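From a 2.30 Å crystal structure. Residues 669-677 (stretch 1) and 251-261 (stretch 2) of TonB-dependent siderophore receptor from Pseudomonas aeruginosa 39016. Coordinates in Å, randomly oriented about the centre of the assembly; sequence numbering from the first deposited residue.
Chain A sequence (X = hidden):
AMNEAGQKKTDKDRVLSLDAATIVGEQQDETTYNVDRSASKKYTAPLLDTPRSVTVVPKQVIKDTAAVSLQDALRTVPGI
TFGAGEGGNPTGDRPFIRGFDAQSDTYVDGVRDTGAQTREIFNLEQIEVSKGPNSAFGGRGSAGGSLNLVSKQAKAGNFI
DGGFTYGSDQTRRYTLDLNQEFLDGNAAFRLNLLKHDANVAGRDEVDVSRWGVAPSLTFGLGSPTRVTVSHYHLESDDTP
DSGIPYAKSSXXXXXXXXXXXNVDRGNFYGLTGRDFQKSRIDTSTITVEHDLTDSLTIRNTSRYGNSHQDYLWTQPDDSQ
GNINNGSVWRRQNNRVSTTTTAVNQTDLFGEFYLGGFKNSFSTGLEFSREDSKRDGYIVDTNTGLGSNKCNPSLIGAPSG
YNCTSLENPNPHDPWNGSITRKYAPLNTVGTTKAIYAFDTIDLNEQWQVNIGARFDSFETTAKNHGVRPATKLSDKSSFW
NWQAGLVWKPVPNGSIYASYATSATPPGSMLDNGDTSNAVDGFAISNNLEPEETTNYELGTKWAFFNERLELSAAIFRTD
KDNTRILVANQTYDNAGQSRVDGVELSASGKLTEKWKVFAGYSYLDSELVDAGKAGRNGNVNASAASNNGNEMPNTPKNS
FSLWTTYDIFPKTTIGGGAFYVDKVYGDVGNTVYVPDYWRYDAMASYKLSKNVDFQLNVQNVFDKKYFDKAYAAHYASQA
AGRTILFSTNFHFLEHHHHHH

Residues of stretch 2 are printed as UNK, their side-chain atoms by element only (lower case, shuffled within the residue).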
# COMPACT_ATOMS: atom_id res chain seq x y z
N VAL A 669 8.85 -2.18 -19.27
CA VAL A 669 9.14 -3.54 -19.78
C VAL A 669 10.36 -3.53 -20.71
O VAL A 669 11.12 -4.49 -20.72
CB VAL A 669 7.95 -4.22 -20.51
CG1 VAL A 669 6.82 -4.50 -19.54
CG2 VAL A 669 7.43 -3.39 -21.70
N GLY A 670 10.55 -2.45 -21.48
CA GLY A 670 11.70 -2.30 -22.36
C GLY A 670 13.05 -2.08 -21.68
O GLY A 670 14.08 -2.16 -22.35
N ASN A 671 13.05 -1.78 -20.38
CA ASN A 671 14.26 -1.59 -19.57
C ASN A 671 15.15 -0.44 -20.08
O ASN A 671 16.38 -0.52 -19.98
CB ASN A 671 15.09 -2.89 -19.45
CG ASN A 671 14.41 -4.00 -18.62
OD1 ASN A 671 15.08 -4.97 -18.27
ND2 ASN A 671 13.13 -3.88 -18.33
N THR A 672 14.52 0.62 -20.61
CA THR A 672 15.22 1.81 -21.14
C THR A 672 15.34 2.96 -20.14
O THR A 672 16.10 3.91 -20.38
CB THR A 672 14.54 2.35 -22.42
OG1 THR A 672 13.25 2.90 -22.11
CG2 THR A 672 14.38 1.25 -23.47
N VAL A 673 14.58 2.89 -19.05
CA VAL A 673 14.66 3.89 -17.98
C VAL A 673 14.66 3.21 -16.62
O VAL A 673 14.11 2.11 -16.46
CB VAL A 673 13.53 4.95 -18.05
CG1 VAL A 673 13.62 5.73 -19.35
CG2 VAL A 673 12.14 4.32 -17.89
N TYR A 674 15.29 3.85 -15.64
CA TYR A 674 15.49 3.24 -14.33
C TYR A 674 15.83 4.29 -13.30
O TYR A 674 16.18 5.42 -13.65
CB TYR A 674 16.61 2.17 -14.39
CG TYR A 674 18.02 2.70 -14.33
CD1 TYR A 674 18.67 3.13 -15.48
CD2 TYR A 674 18.72 2.75 -13.12
CE1 TYR A 674 19.99 3.61 -15.44
CE2 TYR A 674 20.01 3.23 -13.05
CZ TYR A 674 20.65 3.64 -14.21
OH TYR A 674 21.93 4.12 -14.13
N VAL A 675 15.69 3.91 -12.03
CA VAL A 675 16.18 4.71 -10.91
C VAL A 675 17.24 3.90 -10.18
O VAL A 675 17.07 2.69 -10.00
CB VAL A 675 15.08 5.17 -9.92
CG1 VAL A 675 14.11 6.09 -10.64
CG2 VAL A 675 14.39 4.01 -9.22
N PRO A 676 18.33 4.56 -9.78
CA PRO A 676 19.43 3.82 -9.19
C PRO A 676 19.11 3.26 -7.79
O PRO A 676 18.18 3.71 -7.13
CB PRO A 676 20.55 4.87 -9.10
CG PRO A 676 19.82 6.15 -8.90
CD PRO A 676 18.55 6.03 -9.71
N ASP A 677 19.92 2.29 -7.37
CA ASP A 677 19.87 1.73 -6.03
C ASP A 677 20.27 2.76 -4.98
O ASP A 677 20.91 3.77 -5.32
CB ASP A 677 20.75 0.46 -5.93
CG ASP A 677 22.26 0.74 -6.00
OD1 ASP A 677 22.69 1.71 -6.63
OD2 ASP A 677 23.04 -0.05 -5.42
N UNK A 251 21.51 7.67 -27.57
CA UNK A 251 21.66 6.21 -27.69
C UNK A 251 20.88 5.43 -26.62
O UNK A 251 21.29 4.34 -26.26
o UNK A 251 24.83 5.44 -26.00
c UNK A 251 23.78 6.08 -26.28
c UNK A 251 23.14 5.83 -27.65
o UNK A 251 23.24 6.90 -25.50
N UNK A 252 19.78 5.97 -26.10
CA UNK A 252 19.05 5.30 -25.03
C UNK A 252 18.51 3.95 -25.53
O UNK A 252 17.91 3.87 -26.59
n UNK A 252 14.61 9.07 -21.43
c UNK A 252 14.56 7.95 -22.15
c UNK A 252 17.88 6.16 -24.53
n UNK A 252 15.67 7.28 -22.43
c UNK A 252 15.72 6.04 -23.19
c UNK A 252 17.14 5.54 -23.34
n UNK A 252 13.39 7.49 -22.57
N UNK A 253 18.72 2.90 -24.75
CA UNK A 253 18.21 1.55 -25.08
C UNK A 253 18.28 0.67 -23.83
O UNK A 253 18.75 1.12 -22.78
o UNK A 253 20.35 0.57 -25.77
c UNK A 253 19.03 0.92 -26.22
N UNK A 254 17.87 -0.60 -23.98
CA UNK A 254 18.13 -1.64 -22.97
C UNK A 254 19.59 -1.72 -22.53
O UNK A 254 19.90 -2.06 -21.38
c UNK A 254 17.80 -3.02 -23.55
n UNK A 254 17.07 -6.22 -26.07
c UNK A 254 16.10 -4.35 -24.88
c UNK A 254 16.34 -3.28 -23.81
c UNK A 254 16.97 -5.59 -24.74
N UNK A 255 20.49 -1.43 -23.46
CA UNK A 255 21.92 -1.56 -23.22
C UNK A 255 22.51 -0.35 -22.49
O UNK A 255 23.38 -0.52 -21.64
c UNK A 255 21.61 -3.12 -26.57
c UNK A 255 22.62 -1.84 -24.54
c UNK A 255 22.03 -3.00 -25.29
n UNK A 255 21.79 -4.23 -24.70
c UNK A 255 21.25 -5.05 -25.58
n UNK A 255 21.15 -4.40 -26.73
N UNK A 256 22.02 0.85 -22.83
CA UNK A 256 22.38 2.10 -22.13
C UNK A 256 21.11 2.81 -21.67
O UNK A 256 20.64 3.74 -22.33
c UNK A 256 24.43 2.29 -23.56
n UNK A 256 24.30 1.80 -24.78
o UNK A 256 25.44 2.13 -22.88
c UNK A 256 23.23 3.01 -23.02
N UNK A 257 20.52 2.34 -20.56
CA UNK A 257 19.27 2.95 -20.11
C UNK A 257 19.50 4.31 -19.46
O UNK A 257 20.57 4.56 -18.95
c UNK A 257 19.97 1.29 -18.54
c UNK A 257 18.75 1.92 -19.09
c UNK A 257 20.90 1.20 -19.72
N UNK A 258 18.48 5.16 -19.48
CA UNK A 258 18.54 6.48 -18.82
C UNK A 258 17.99 6.51 -17.39
O UNK A 258 17.12 5.73 -17.03
c UNK A 258 17.85 7.54 -19.67
c UNK A 258 18.76 8.14 -20.75
o UNK A 258 18.27 8.31 -21.89
o UNK A 258 19.94 8.48 -20.45
N UNK A 259 18.53 7.42 -16.59
CA UNK A 259 18.13 7.66 -15.22
C UNK A 259 17.80 9.17 -15.00
O UNK A 259 18.04 9.98 -15.89
c UNK A 259 21.49 7.50 -13.29
c UNK A 259 19.23 7.16 -14.29
n UNK A 259 22.96 8.60 -11.68
c UNK A 259 22.66 8.45 -13.14
c UNK A 259 20.55 7.91 -14.41
N UNK A 260 17.24 9.54 -13.83
CA UNK A 260 16.84 10.94 -13.68
C UNK A 260 17.98 11.91 -13.85
O UNK A 260 19.08 11.61 -13.46
c UNK A 260 16.78 8.72 -12.70
c UNK A 260 16.30 10.99 -12.24
c UNK A 260 15.80 9.62 -11.99
N UNK A 261 17.70 13.06 -14.44
CA UNK A 261 18.70 14.14 -14.52
C UNK A 261 19.20 14.53 -13.12
O UNK A 261 18.49 14.36 -12.15
c UNK A 261 18.21 15.38 -15.29
c UNK A 261 17.00 16.02 -14.61
c UNK A 261 17.88 15.01 -16.73
O HOH W 1 12.64 4.95 -23.61

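Position 251 carries two carbons, the second bearing two oxygens: a short carboxylate, Asp 251. It lies out of reach of stretch 1, exposed, where a charged group is readily solvated.

At 252 three carbons lead to a nitrogen and then to a carbon with two more nitrogens. One chain carbon lies 3.5 Å from Thr 672 O, and Val 673 CG1 sits over one face of the planar end group. This is Arg 252. A flat cation suits this place because its face can accept a methyl group while NE and NH1 remain free to hydrogen-bond, NH1 to a water that donates to Thr 672 OG1.

Position 253 has one carbon and one oxygen, and its CB points away from stretch 1. This is Ser 253, whose OG accepts a hydrogen bond from the backbone N of position 255.

At 254 four carbons in a row end in nitrogen, and one carbon lies only 2.9 Å from Gly 670 O, a tight contact. Lys 254 suits because its methylenes can lie by the loop while its charged end leads away.

Position 255 shows one carbon and a five-membered ring of three carbons and two nitrogens, His 255; 256 shows two carbons, the second with one oxygen and one nitrogen, Asn 256. At both, the CA-to-CB bond points away from stretch 1, and the residues are exposed, as polar groups tolerate well.

At 257 three carbons close a ring onto the backbone N, one of them 3.8 Å from Tyr 674 CD1. Pro 257 offers the aromatic neighbour a compact apolar ring.

Position 258 has two carbons, the second with two oxygens; its backbone N and O bond to Thr 672 O and Tyr 674 N. This is Asp 258, buried, its charge balanced by a salt bridge from Arg 252 NE to OD2.

At 259 four carbons run to a nitrogen, and CB lies over the Tyr 674 ring face, 4.0 Å from the centroid. Lys 259 thus uses its aliphatic part for a CH-pi contact.

Position 260 again closes three carbons onto N, one 4.1 Å from Val 675 CG1. Buried Pro 260 offers an apolar ring to Val 675 and Pro 676. At 261 one carbon carries two more: Val 261, which makes no contact here to explain it.

The contact centres on a single beta bridge between Val 673 and Asp 258. Asp 258 N donates to Thr 672 O (2.8 Å), and Tyr 674 N donates to Asp 258 O (3.0 Å). Around these bonds, prolines and aliphatic chains pack against Tyr 674 and Val 675, while the salt bridge braces stretch 2 from within.

Stretch 2 (251-261) DRSKHNPDKPV
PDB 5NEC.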